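Local coordinates for protein OLD nuclease (PDB 6P74) that degrades linear and supercoiled double-stranded DNA in the 5'-to-3' direction with divalent metal ions and carries a DNA-stimulated ATPase activity, at residues F263-K269 against E296-Q302; K371-L375 against A518-R524; Q387-L392 against L500-V505. All coordinates share one frame; numbering follows the deposited sequence.

Contact 1. Residues F263-K269 against E296-Q302; sequences FRQLGEK and EMADKDQ
Q302 joins the ends of two neighbouring helices of the ATPase domain, 246-266 and 284-299, where the backbone after each helix turns toward the next strand of the mixed sheet. Its side chain runs fully extended, CG anti to the backbone N (chi1 178°), and brings NE2 into the turn that closes helix 246-266. There the amide gives both its hydrogens: Q302 NE2 binds F263 O at 2.9 Å along a bent path and E268 O at 3.0 Å along a much straighter one (163°). Both carbonyls are approached from above their planes, yet E268 O lies in the plane of the glutamine amide, and the two bonds together fix the rotation of that amide. F263 O also accepts from G267 N, where the chain leaves the helix with positive phi. Q302 OE1 is buried without a polar partner. Helix 284-299 closes with a Schellman motif at D301, and K269 CA lies 3.3 Å from Q302 O in a CA-H...O contact.

Next to F263, the R264 side chain crosses those of M297 and E296 at about a right angle. Its CB rests on M297 SD (3.7 Å), while E296 OE1 lies 3.6 Å from R264 NE, over the guanidinium face, an ion pair without a directed N-H. K300 NZ and E296 OE2 form a salt bridge with a weak hydrogen bond (3.4 Å), completing an R264-E296-K300 network; the strongest polar partners lie outside, E261 for R264 and R292 for E296. A glutamine bridging two helix C-termini here joins successive alpha-beta units of a P-loop NTPase fold.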
loop_
_atom_site.group_PDB
_atom_site.type_symbol
_atom_site.label_atom_id
_atom_site.label_comp_id
_atom_site.label_asym_id
_atom_site.label_seq_id
_atom_site.Cartn_x
_atom_site.Cartn_y
_atom_site.Cartn_z
ATOM N N PHE A 263 -15.601 5.448 24.548
ATOM C CA PHE A 263 -14.391 6.009 25.151
ATOM C C PHE A 263 -14.695 7.273 25.938
ATOM O O PHE A 263 -14.229 7.445 27.067
ATOM C CB PHE A 263 -13.357 6.324 24.078
ATOM C CG PHE A 263 -12.496 5.159 23.694
ATOM C CD1 PHE A 263 -11.883 4.385 24.653
ATOM C CD2 PHE A 263 -12.277 4.857 22.361
ATOM C CE1 PHE A 263 -11.080 3.321 24.287
ATOM C CE2 PHE A 263 -11.485 3.790 21.996
ATOM C CZ PHE A 263 -10.889 3.026 22.954
ATOM N N ARG A 264 -15.455 8.190 25.339
ATOM C CA ARG A 264 -15.688 9.475 25.985
ATOM C C ARG A 264 -16.459 9.302 27.279
ATOM O O ARG A 264 -16.195 10.000 28.266
ATOM C CB ARG A 264 -16.429 10.424 25.045
ATOM C CG ARG A 264 -16.379 11.858 25.512
ATOM C CD ARG A 264 -17.749 12.338 25.859
ATOM N NE ARG A 264 -18.583 12.354 24.671
ATOM C CZ ARG A 264 -19.909 12.389 24.694
ATOM N NH1 ARG A 264 -20.560 12.400 25.857
ATOM N NH2 ARG A 264 -20.586 12.407 23.548
ATOM N N GLN A 265 -17.427 8.378 27.287
ATOM C CA GLN A 265 -18.163 8.081 28.509
ATOM C C GLN A 265 -17.306 7.343 29.525
ATOM O O GLN A 265 -17.488 7.542 30.730
ATOM C CB GLN A 265 -19.407 7.260 28.199
ATOM C CG GLN A 265 -20.338 7.935 27.228
ATOM C CD GLN A 265 -21.724 7.350 27.292
ATOM O OE1 GLN A 265 -22.069 6.655 28.254
ATOM N NE2 GLN A 265 -22.528 7.613 26.266
ATOM N N LEU A 266 -16.392 6.475 29.076
ATOM C CA LEU A 266 -15.541 5.750 30.017
ATOM C C LEU A 266 -14.471 6.648 30.616
ATOM O O LEU A 266 -13.918 6.319 31.672
ATOM C CB LEU A 266 -14.888 4.540 29.343
ATOM C CG LEU A 266 -15.718 3.248 29.280
ATOM C CD1 LEU A 266 -16.109 2.754 30.674
ATOM C CD2 LEU A 266 -16.966 3.402 28.392
ATOM N N GLY A 267 -14.177 7.775 29.969
ATOM C CA GLY A 267 -13.325 8.791 30.539
ATOM C C GLY A 267 -11.856 8.464 30.595
ATOM O O GLY A 267 -11.060 9.355 30.906
ATOM N N GLU A 268 -11.458 7.232 30.306
ATOM C CA GLU A 268 -10.047 6.892 30.365
ATOM C C GLU A 268 -9.282 7.596 29.250
ATOM O O GLU A 268 -9.754 7.699 28.116
ATOM C CB GLU A 268 -9.857 5.380 30.267
ATOM C CG GLU A 268 -10.250 4.613 31.522
ATOM C CD GLU A 268 -9.629 3.233 31.556
ATOM O OE1 GLU A 268 -8.920 2.901 30.585
ATOM O OE2 GLU A 268 -9.838 2.485 32.542
ATOM N N LYS A 269 -8.101 8.102 29.589
ATOM C CA LYS A 269 -7.190 8.628 28.586
ATOM C C LYS A 269 -6.726 7.499 27.670
ATOM O O LYS A 269 -6.456 6.385 28.126
ATOM C CB LYS A 269 -5.995 9.303 29.271
ATOM C CG LYS A 269 -6.367 10.470 30.201
ATOM C CD LYS A 269 -5.174 11.387 30.442
ATOM C CE LYS A 269 -5.599 12.837 30.689
ATOM N NZ LYS A 269 -6.088 13.039 32.081
ATOM N N GLU A 296 -14.278 17.272 21.670
ATOM C CA GLU A 296 -14.426 17.273 23.122
ATOM C C GLU A 296 -13.317 16.450 23.778
ATOM O O GLU A 296 -12.730 16.871 24.781
ATOM C CB GLU A 296 -15.807 16.765 23.535
ATOM C CG GLU A 296 -16.074 16.975 25.038
ATOM C CD GLU A 296 -17.325 16.269 25.565
ATOM O OE1 GLU A 296 -18.204 15.909 24.757
ATOM O OE2 GLU A 296 -17.430 16.075 26.801
ATOM N N MET A 297 -12.976 15.297 23.196
ATOM C CA MET A 297 -11.958 14.445 23.807
ATOM C C MET A 297 -10.573 15.074 23.714
ATOM O O MET A 297 -9.766 14.957 24.647
ATOM C CB MET A 297 -11.962 13.073 23.150
ATOM C CG MET A 297 -13.328 12.443 23.098
ATOM S SD MET A 297 -13.251 10.652 23.171
ATOM C CE MET A 297 -12.364 10.254 21.679
ATOM N N ALA A 298 -10.273 15.729 22.592
ATOM C CA ALA A 298 -8.996 16.420 22.471
ATOM C C ALA A 298 -8.909 17.598 23.437
ATOM O O ALA A 298 -7.881 17.790 24.097
ATOM C CB ALA A 298 -8.788 16.888 21.035
ATOM N N ASP A 299 -9.975 18.392 23.537
ATOM C CA ASP A 299 -9.939 19.582 24.386
ATOM C C ASP A 299 -9.880 19.214 25.865
ATOM O O ASP A 299 -9.158 19.848 26.645
ATOM C CB ASP A 299 -11.161 20.456 24.103
ATOM C CG ASP A 299 -11.122 21.106 22.723
ATOM O OD1 ASP A 299 -10.061 21.043 22.057
ATOM O OD2 ASP A 299 -12.157 21.674 22.306
ATOM N N LYS A 300 -10.650 18.203 26.267
ATOM C CA LYS A 300 -10.637 17.615 27.597
ATOM C C LYS A 300 -9.333 16.889 27.902
ATOM O O LYS A 300 -9.158 16.417 29.025
ATOM C CB LYS A 300 -11.833 16.658 27.713
ATOM C CG LYS A 300 -11.981 15.942 29.022
ATOM C CD LYS A 300 -12.957 14.765 28.913
ATOM C CE LYS A 300 -14.377 15.210 28.584
ATOM N NZ LYS A 300 -15.283 14.029 28.455
ATOM N N ASP A 301 -8.426 16.768 26.932
ATOM C CA ASP A 301 -7.107 16.169 27.144
ATOM C C ASP A 301 -7.172 14.658 27.348
ATOM O O ASP A 301 -6.273 14.058 27.947
ATOM C CB ASP A 301 -6.383 16.824 28.318
ATOM C CG ASP A 301 -5.055 17.405 27.912
ATOM O OD1 ASP A 301 -4.484 16.894 26.921
ATOM O OD2 ASP A 301 -4.581 18.362 28.570
ATOM N N GLN A 302 -8.227 14.038 26.837
ATOM C CA GLN A 302 -8.430 12.606 26.950
ATOM C C GLN A 302 -7.763 11.820 25.834
ATOM O O GLN A 302 -7.656 10.594 25.929
ATOM C CB GLN A 302 -9.932 12.304 26.956
ATOM C CG GLN A 302 -10.268 10.838 27.020
ATOM C CD GLN A 302 -11.764 10.610 27.098
ATOM O OE1 GLN A 302 -12.558 11.527 26.862
ATOM N NE2 GLN A 302 -12.158 9.391 27.447
#

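Contact 2. Residues K371-L375 against A518-R524; sequences KRALL and AIRQVTR
Strand 372-375 and helix 518-523 run nearly antiparallel, at 166°, with their axes 8.8 Å apart and L374 facing V522, so the last modelled helix of the Toprim domain lies along one face of its parallel sheet. R372 and L374, two residues apart on the strand, both direct their side chains at the helix, and each meets a different part of it.

The polar end belongs to R372. Its chain bends at chi2 and chi3 (126° and 54°), which turns the edge of the guanidinium to the carbonyls at the C-terminal end of the helix. R372 NH2 donates to V522 O at 2.9 Å, with the oxygen tilted out of the guanidinium plane, and R372 NE adds a weak bond to the same carbonyl at 3.1 Å. T523 O is also near the guanidinium edge, and R524 O stands over one face at 3.6 Å from R372 NH2. Within the helix, T523 OG1 returns a bond to I519 O, reaching it from the face opposite T523 N.

The apolar end is built on L374. Its CD2 packs against I519 CG1 (3.8 Å), CD1 approaches A518 CB, and CB approaches V522 CG1. The V522 branch placed anti to its own backbone N, CG2, comes against the strand backbone, 3.6 Å from A373 O. V427 and V429 of the adjoining strand, with F389 of helix 379-391, extend this layer. The chemistry is thus divided: leucine, isoleucine, valine and alanine side chains join helix to strand, while the R372 guanidinium binds the V522 carbonyl at the helix C-terminus, where the helix dipole probably favours a cation.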
loop_
_atom_site.group_PDB
_atom_site.type_symbol
_atom_site.label_atom_id
_atom_site.label_comp_id
_atom_site.label_asym_id
_atom_site.label_seq_id
_atom_site.Cartn_x
_atom_site.Cartn_y
_atom_site.Cartn_z
ATOM N N LYS A 371 -8.253 25.529 -4.978
ATOM C CA LYS A 371 -7.050 26.102 -5.574
ATOM C C LYS A 371 -6.950 27.596 -5.284
ATOM O O LYS A 371 -5.842 28.116 -5.092
ATOM C CB LYS A 371 -7.033 25.840 -7.083
ATOM C CG LYS A 371 -6.824 24.386 -7.449
ATOM C CD LYS A 371 -6.818 24.180 -8.962
ATOM C CE LYS A 371 -6.534 22.721 -9.357
ATOM N NZ LYS A 371 -6.601 22.547 -10.851
ATOM N N ARG A 372 -8.091 28.290 -5.233
ATOM C CA ARG A 372 -8.155 29.732 -5.035
ATOM C C ARG A 372 -9.507 30.085 -4.422
ATOM O O ARG A 372 -10.503 29.378 -4.629
ATOM C CB ARG A 372 -7.961 30.481 -6.360
ATOM C CG ARG A 372 -6.544 30.950 -6.597
ATOM C CD ARG A 372 -6.015 30.453 -7.922
ATOM N NE ARG A 372 -6.914 30.820 -9.002
ATOM C CZ ARG A 372 -6.662 30.590 -10.282
ATOM N NH1 ARG A 372 -5.529 29.994 -10.634
ATOM N NH2 ARG A 372 -7.543 30.957 -11.203
ATOM N N ALA A 373 -9.546 31.191 -3.678
ATOM C CA ALA A 373 -10.765 31.623 -3.011
ATOM C C ALA A 373 -11.077 33.078 -3.334
ATOM O O ALA A 373 -10.188 33.936 -3.292
ATOM C CB ALA A 373 -10.661 31.456 -1.485
ATOM N N LEU A 374 -12.347 33.345 -3.633
ATOM C CA LEU A 374 -12.895 34.698 -3.658
ATOM C C LEU A 374 -13.663 34.910 -2.350
ATOM O O LEU A 374 -14.637 34.198 -2.075
ATOM C CB LEU A 374 -13.808 34.914 -4.875
ATOM C CG LEU A 374 -14.500 36.296 -4.965
ATOM C CD1 LEU A 374 -13.505 37.459 -5.188
ATOM C CD2 LEU A 374 -15.539 36.310 -6.053
ATOM N N LEU A 375 -13.209 35.863 -1.542
ATOM C CA LEU A 375 -13.801 36.150 -0.235
ATOM C C LEU A 375 -14.765 37.330 -0.365
ATOM O O LEU A 375 -14.339 38.416 -0.763
ATOM C CB LEU A 375 -12.700 36.479 0.780
ATOM C CG LEU A 375 -11.565 35.448 0.762
ATOM C CD1 LEU A 375 -10.548 35.686 1.900
ATOM C CD2 LEU A 375 -12.156 34.015 0.844
ATOM N N ALA A 518 -12.570 41.917 -9.593
ATOM C CA ALA A 518 -12.207 40.927 -8.579
ATOM C C ALA A 518 -12.372 39.509 -9.114
ATOM O O ALA A 518 -11.494 38.647 -8.919
ATOM C CB ALA A 518 -13.048 41.116 -7.319
ATOM N N ILE A 519 -13.493 39.248 -9.805
ATOM C CA ILE A 519 -13.759 37.904 -10.321
ATOM C C ILE A 519 -12.784 37.550 -11.440
ATOM O O ILE A 519 -12.298 36.412 -11.523
ATOM C CB ILE A 519 -15.229 37.783 -10.761
ATOM C CG1 ILE A 519 -16.124 37.742 -9.520
ATOM C CG2 ILE A 519 -15.455 36.491 -11.557
ATOM C CD1 ILE A 519 -17.490 38.272 -9.736
ATOM N N ARG A 520 -12.441 38.528 -12.287
ATOM C CA ARG A 520 -11.441 38.290 -13.327
ATOM C C ARG A 520 -10.069 37.984 -12.723
ATOM O O ARG A 520 -9.328 37.153 -13.249
ATOM C CB ARG A 520 -11.346 39.497 -14.275
ATOM C CG ARG A 520 -12.550 39.711 -15.165
ATOM C CD ARG A 520 -12.275 40.789 -16.202
ATOM N NE ARG A 520 -13.478 41.126 -16.947
ATOM C CZ ARG A 520 -13.899 40.453 -17.999
ATOM N NH1 ARG A 520 -13.199 39.419 -18.442
ATOM N NH2 ARG A 520 -15.019 40.808 -18.604
ATOM N N GLN A 521 -9.700 38.658 -11.629
ATOM C CA GLN A 521 -8.396 38.380 -11.019
ATOM C C GLN A 521 -8.357 36.983 -10.397
ATOM O O GLN A 521 -7.388 36.231 -10.586
ATOM C CB GLN A 521 -8.048 39.445 -9.974
ATOM C CG GLN A 521 -6.683 39.187 -9.253
ATOM C CD GLN A 521 -6.092 40.465 -8.625
ATOM O OE1 GLN A 521 -5.959 41.492 -9.290
ATOM N NE2 GLN A 521 -5.757 40.402 -7.341
ATOM N N VAL A 522 -9.392 36.616 -9.635
ATOM C CA VAL A 522 -9.357 35.301 -8.991
ATOM C C VAL A 522 -9.421 34.183 -10.024
ATOM O O VAL A 522 -8.981 33.063 -9.748
ATOM C CB VAL A 522 -10.485 35.138 -7.951
ATOM C CG1 VAL A 522 -11.796 34.773 -8.653
ATOM C CG2 VAL A 522 -10.104 34.049 -6.868
ATOM N N THR A 523 -9.938 34.475 -11.221
ATOM C CA THR A 523 -10.017 33.509 -12.307
ATOM C C THR A 523 -8.721 33.413 -13.101
ATOM O O THR A 523 -8.500 32.415 -13.795
ATOM C CB THR A 523 -11.169 33.897 -13.251
ATOM O OG1 THR A 523 -12.419 33.523 -12.663
ATOM C CG2 THR A 523 -11.032 33.195 -14.585
ATOM N N ARG A 524 -7.863 34.410 -13.010
ATOM C CA ARG A 524 -6.719 34.510 -13.913
ATOM C C ARG A 524 -5.675 33.452 -13.580
ATOM O O ARG A 524 -5.175 33.423 -12.446
ATOM C CB ARG A 524 -6.122 35.910 -13.825
ATOM C CG ARG A 524 -5.368 36.344 -15.061
ATOM C CD ARG A 524 -5.669 37.811 -15.405
ATOM N NE ARG A 524 -5.420 38.713 -14.284
ATOM C CZ ARG A 524 -6.259 39.676 -13.893
ATOM N NH1 ARG A 524 -7.410 39.856 -14.542
ATOM N NH2 ARG A 524 -5.948 40.464 -12.859
#

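Contact 3. Residues Q387-L392 against L500-V505; sequences QLFNQL and LKTVDV
Polar contacts between the C-terminal turn of helix 379-391 and the chain leaving helix 493-501 centre on Q391. Its side chain, extended beyond CG, brings the amide to the L500 carbonyl, and Q391 NE2 donates to L500 O at 2.9 Å (148°). The acceptor lies in the plane of the glutamine amide, although the donor sits above the plane of the carbonyl. V503 N reaches L500 O from the opposite face, so one oxygen at the end of the helix is gripped from two sides. Q391 OE1, also close to L500 O but not bonded to it, takes a hydrogen from Q387 NE2 instead, one helical turn earlier, at 3.1 Å in a nearly straight bond (169°) that fixes the rotation of the Q391 amide. Q387 can make this bond because its chain bends at chi2 (64°), turning the amide along the helix toward Q391.

Van der Waals contacts flank these bonds. The side chains of Q387 and L500 lie alongside one another, pointing opposite ways, Q387 CG meeting L500 CD1 at 4.0 Å, and the K501 chain crosses the Q387 amide, with K501 CG 3.8 Å from Q387 NE2. Deeper in, L388 and L500 cross at about a right angle through their CD2 atoms (4.2 Å). At the far end the L392 and V505 side chains pass antiparallel to one another, and L392 CD2 comes within 3.4 Å of V505 CG1 and equally near V505 CB, a tight fit for carbon atoms.

F515 of helix 513-523 backs L388. Such an arrangement, with a helix following the strand that comes first in chain order in a parallel sheet and packed by C-terminal helices, belongs to the layered alpha/beta architecture of the Toprim domain, whose predicted metal ligand D381 lies in the first turn of the same helix 379-391.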
loop_
_atom_site.group_PDB
_atom_site.type_symbol
_atom_site.label_atom_id
_atom_site.label_comp_id
_atom_site.label_asym_id
_atom_site.label_seq_id
_atom_site.Cartn_x
_atom_site.Cartn_y
_atom_site.Cartn_z
ATOM N N GLN A 387 -23.345 34.532 -10.177
ATOM C CA GLN A 387 -23.988 34.907 -11.426
ATOM C C GLN A 387 -22.983 35.578 -12.369
ATOM O O GLN A 387 -23.015 35.347 -13.583
ATOM C CB GLN A 387 -25.194 35.808 -11.145
ATOM C CG GLN A 387 -25.806 36.424 -12.382
ATOM C CD GLN A 387 -26.396 35.368 -13.308
ATOM O OE1 GLN A 387 -26.862 34.325 -12.847
ATOM N NE2 GLN A 387 -26.365 35.627 -14.620
ATOM N N LEU A 388 -22.050 36.371 -11.836
ATOM C CA LEU A 388 -21.056 36.975 -12.725
ATOM C C LEU A 388 -20.100 35.925 -13.273
ATOM O O LEU A 388 -19.754 35.962 -14.460
ATOM C CB LEU A 388 -20.289 38.091 -12.017
ATOM C CG LEU A 388 -21.099 39.384 -11.941
ATOM C CD1 LEU A 388 -20.514 40.361 -10.946
ATOM C CD2 LEU A 388 -21.215 40.009 -13.340
ATOM N N PHE A 389 -19.666 34.981 -12.429
ATOM C CA PHE A 389 -18.910 33.843 -12.944
ATOM C C PHE A 389 -19.615 33.250 -14.149
ATOM O O PHE A 389 -19.003 33.000 -15.195
ATOM C CB PHE A 389 -18.744 32.762 -11.878
ATOM C CG PHE A 389 -17.545 32.937 -10.979
ATOM C CD1 PHE A 389 -16.317 32.416 -11.333
ATOM C CD2 PHE A 389 -17.664 33.576 -9.751
ATOM C CE1 PHE A 389 -15.223 32.543 -10.492
ATOM C CE2 PHE A 389 -16.576 33.702 -8.897
ATOM C CZ PHE A 389 -15.357 33.192 -9.272
ATOM N N ASN A 390 -20.921 33.022 -14.013
ATOM C CA ASN A 390 -21.685 32.400 -15.084
ATOM C C ASN A 390 -21.699 33.282 -16.338
ATOM O O ASN A 390 -21.641 32.781 -17.468
ATOM C CB ASN A 390 -23.099 32.106 -14.572
ATOM C CG ASN A 390 -23.927 31.298 -15.553
ATOM O OD1 ASN A 390 -23.674 30.112 -15.762
ATOM N ND2 ASN A 390 -24.933 31.933 -16.141
ATOM N N GLN A 391 -21.759 34.598 -16.159
ATOM C CA GLN A 391 -21.740 35.496 -17.306
ATOM C C GLN A 391 -20.352 35.640 -17.909
ATOM O O GLN A 391 -20.230 35.990 -19.085
ATOM C CB GLN A 391 -22.288 36.867 -16.908
ATOM C CG GLN A 391 -23.801 36.851 -16.758
ATOM C CD GLN A 391 -24.376 38.193 -16.347
ATOM O OE1 GLN A 391 -24.990 38.307 -15.290
ATOM N NE2 GLN A 391 -24.196 39.211 -17.189
ATOM N N LEU A 392 -19.310 35.390 -17.129
ATOM C CA LEU A 392 -17.959 35.389 -17.657
ATOM C C LEU A 392 -17.601 34.040 -18.249
ATOM O O LEU A 392 -16.496 33.879 -18.772
ATOM C CB LEU A 392 -16.966 35.788 -16.552
ATOM C CG LEU A 392 -17.137 37.248 -16.108
ATOM C CD1 LEU A 392 -16.419 37.536 -14.813
ATOM C CD2 LEU A 392 -16.654 38.202 -17.207
ATOM N N LEU A 500 -28.070 41.803 -13.084
ATOM C CA LEU A 500 -26.746 41.509 -13.624
ATOM C C LEU A 500 -26.807 41.041 -15.066
ATOM O O LEU A 500 -25.848 41.228 -15.824
ATOM C CB LEU A 500 -26.058 40.457 -12.769
ATOM C CG LEU A 500 -25.567 41.020 -11.453
ATOM C CD1 LEU A 500 -25.077 39.898 -10.545
ATOM C CD2 LEU A 500 -24.492 42.044 -11.747
ATOM N N LYS A 501 -27.906 40.411 -15.462
ATOM C CA LYS A 501 -28.022 39.979 -16.845
ATOM C C LYS A 501 -28.078 41.151 -17.828
ATOM O O LYS A 501 -27.816 40.944 -19.018
ATOM C CB LYS A 501 -29.249 39.067 -17.013
ATOM C CG LYS A 501 -29.073 37.643 -16.454
ATOM C CD LYS A 501 -30.309 36.776 -16.702
ATOM C CE LYS A 501 -30.189 35.431 -15.997
ATOM N NZ LYS A 501 -31.423 34.594 -16.134
ATOM N N THR A 502 -28.398 42.370 -17.377
ATOM C CA THR A 502 -28.402 43.514 -18.294
ATOM C C THR A 502 -27.049 44.214 -18.377
ATOM O O THR A 502 -26.894 45.132 -19.188
ATOM C CB THR A 502 -29.462 44.555 -17.894
ATOM O OG1 THR A 502 -29.090 45.146 -16.638
ATOM C CG2 THR A 502 -30.840 43.922 -17.767
ATOM N N VAL A 503 -26.097 43.777 -17.546
ATOM C CA VAL A 503 -24.728 44.374 -17.523
ATOM C C VAL A 503 -23.889 43.728 -18.632
ATOM O O VAL A 503 -24.230 42.604 -19.052
ATOM C CB VAL A 503 -24.061 44.204 -16.144
ATOM C CG1 VAL A 503 -22.655 44.784 -16.122
ATOM C CG2 VAL A 503 -24.907 44.804 -15.031
ATOM N N ASP A 504 -22.837 44.419 -19.080
ATOM C CA ASP A 504 -21.947 43.898 -20.154
ATOM C C ASP A 504 -20.563 43.602 -19.563
ATOM O O ASP A 504 -19.772 44.553 -19.405
ATOM C CB ASP A 504 -21.866 44.873 -21.332
ATOM C CG ASP A 504 -20.656 44.643 -22.221
ATOM O OD1 ASP A 504 -20.171 43.496 -22.266
ATOM O OD2 ASP A 504 -20.209 45.615 -22.862
ATOM N N VAL A 505 -20.293 42.330 -19.254
ATOM C CA VAL A 505 -18.981 41.916 -18.673
ATOM C C VAL A 505 -17.858 42.642 -19.423
ATOM O O VAL A 505 -16.787 42.857 -18.822
ATOM C CB VAL A 505 -18.797 40.387 -18.730
ATOM C CG1 VAL A 505 -19.668 39.675 -17.707
ATOM C CG2 VAL A 505 -19.052 39.839 -20.126
#

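Overall arrangement
The three contacts come from two domains of one chain. Contact 1 lies in the ATPase domain, and its centre is about 42 Å from that of contact 2 and 52 Å from that of contact 3, on the opposite side of the chain's centre; it also closes before either of them opens. Contacts 2 and 3 share the Toprim domain, their centres about 15 Å apart, with contact 3 nested inside the loop closed by contact 2. Strand 372-376 leads into helix 379-391, and helix 493-501 into helix 513-523. Contacts 2 and 3 touch directly: R520 NH2 lies 2.7 Å from V505 O, probably hydrogen-bonded, and I519 packs on L388 and L392. Segments more than a hundred residues apart thus meet in one part of the nuclease domain, well away from contact 1.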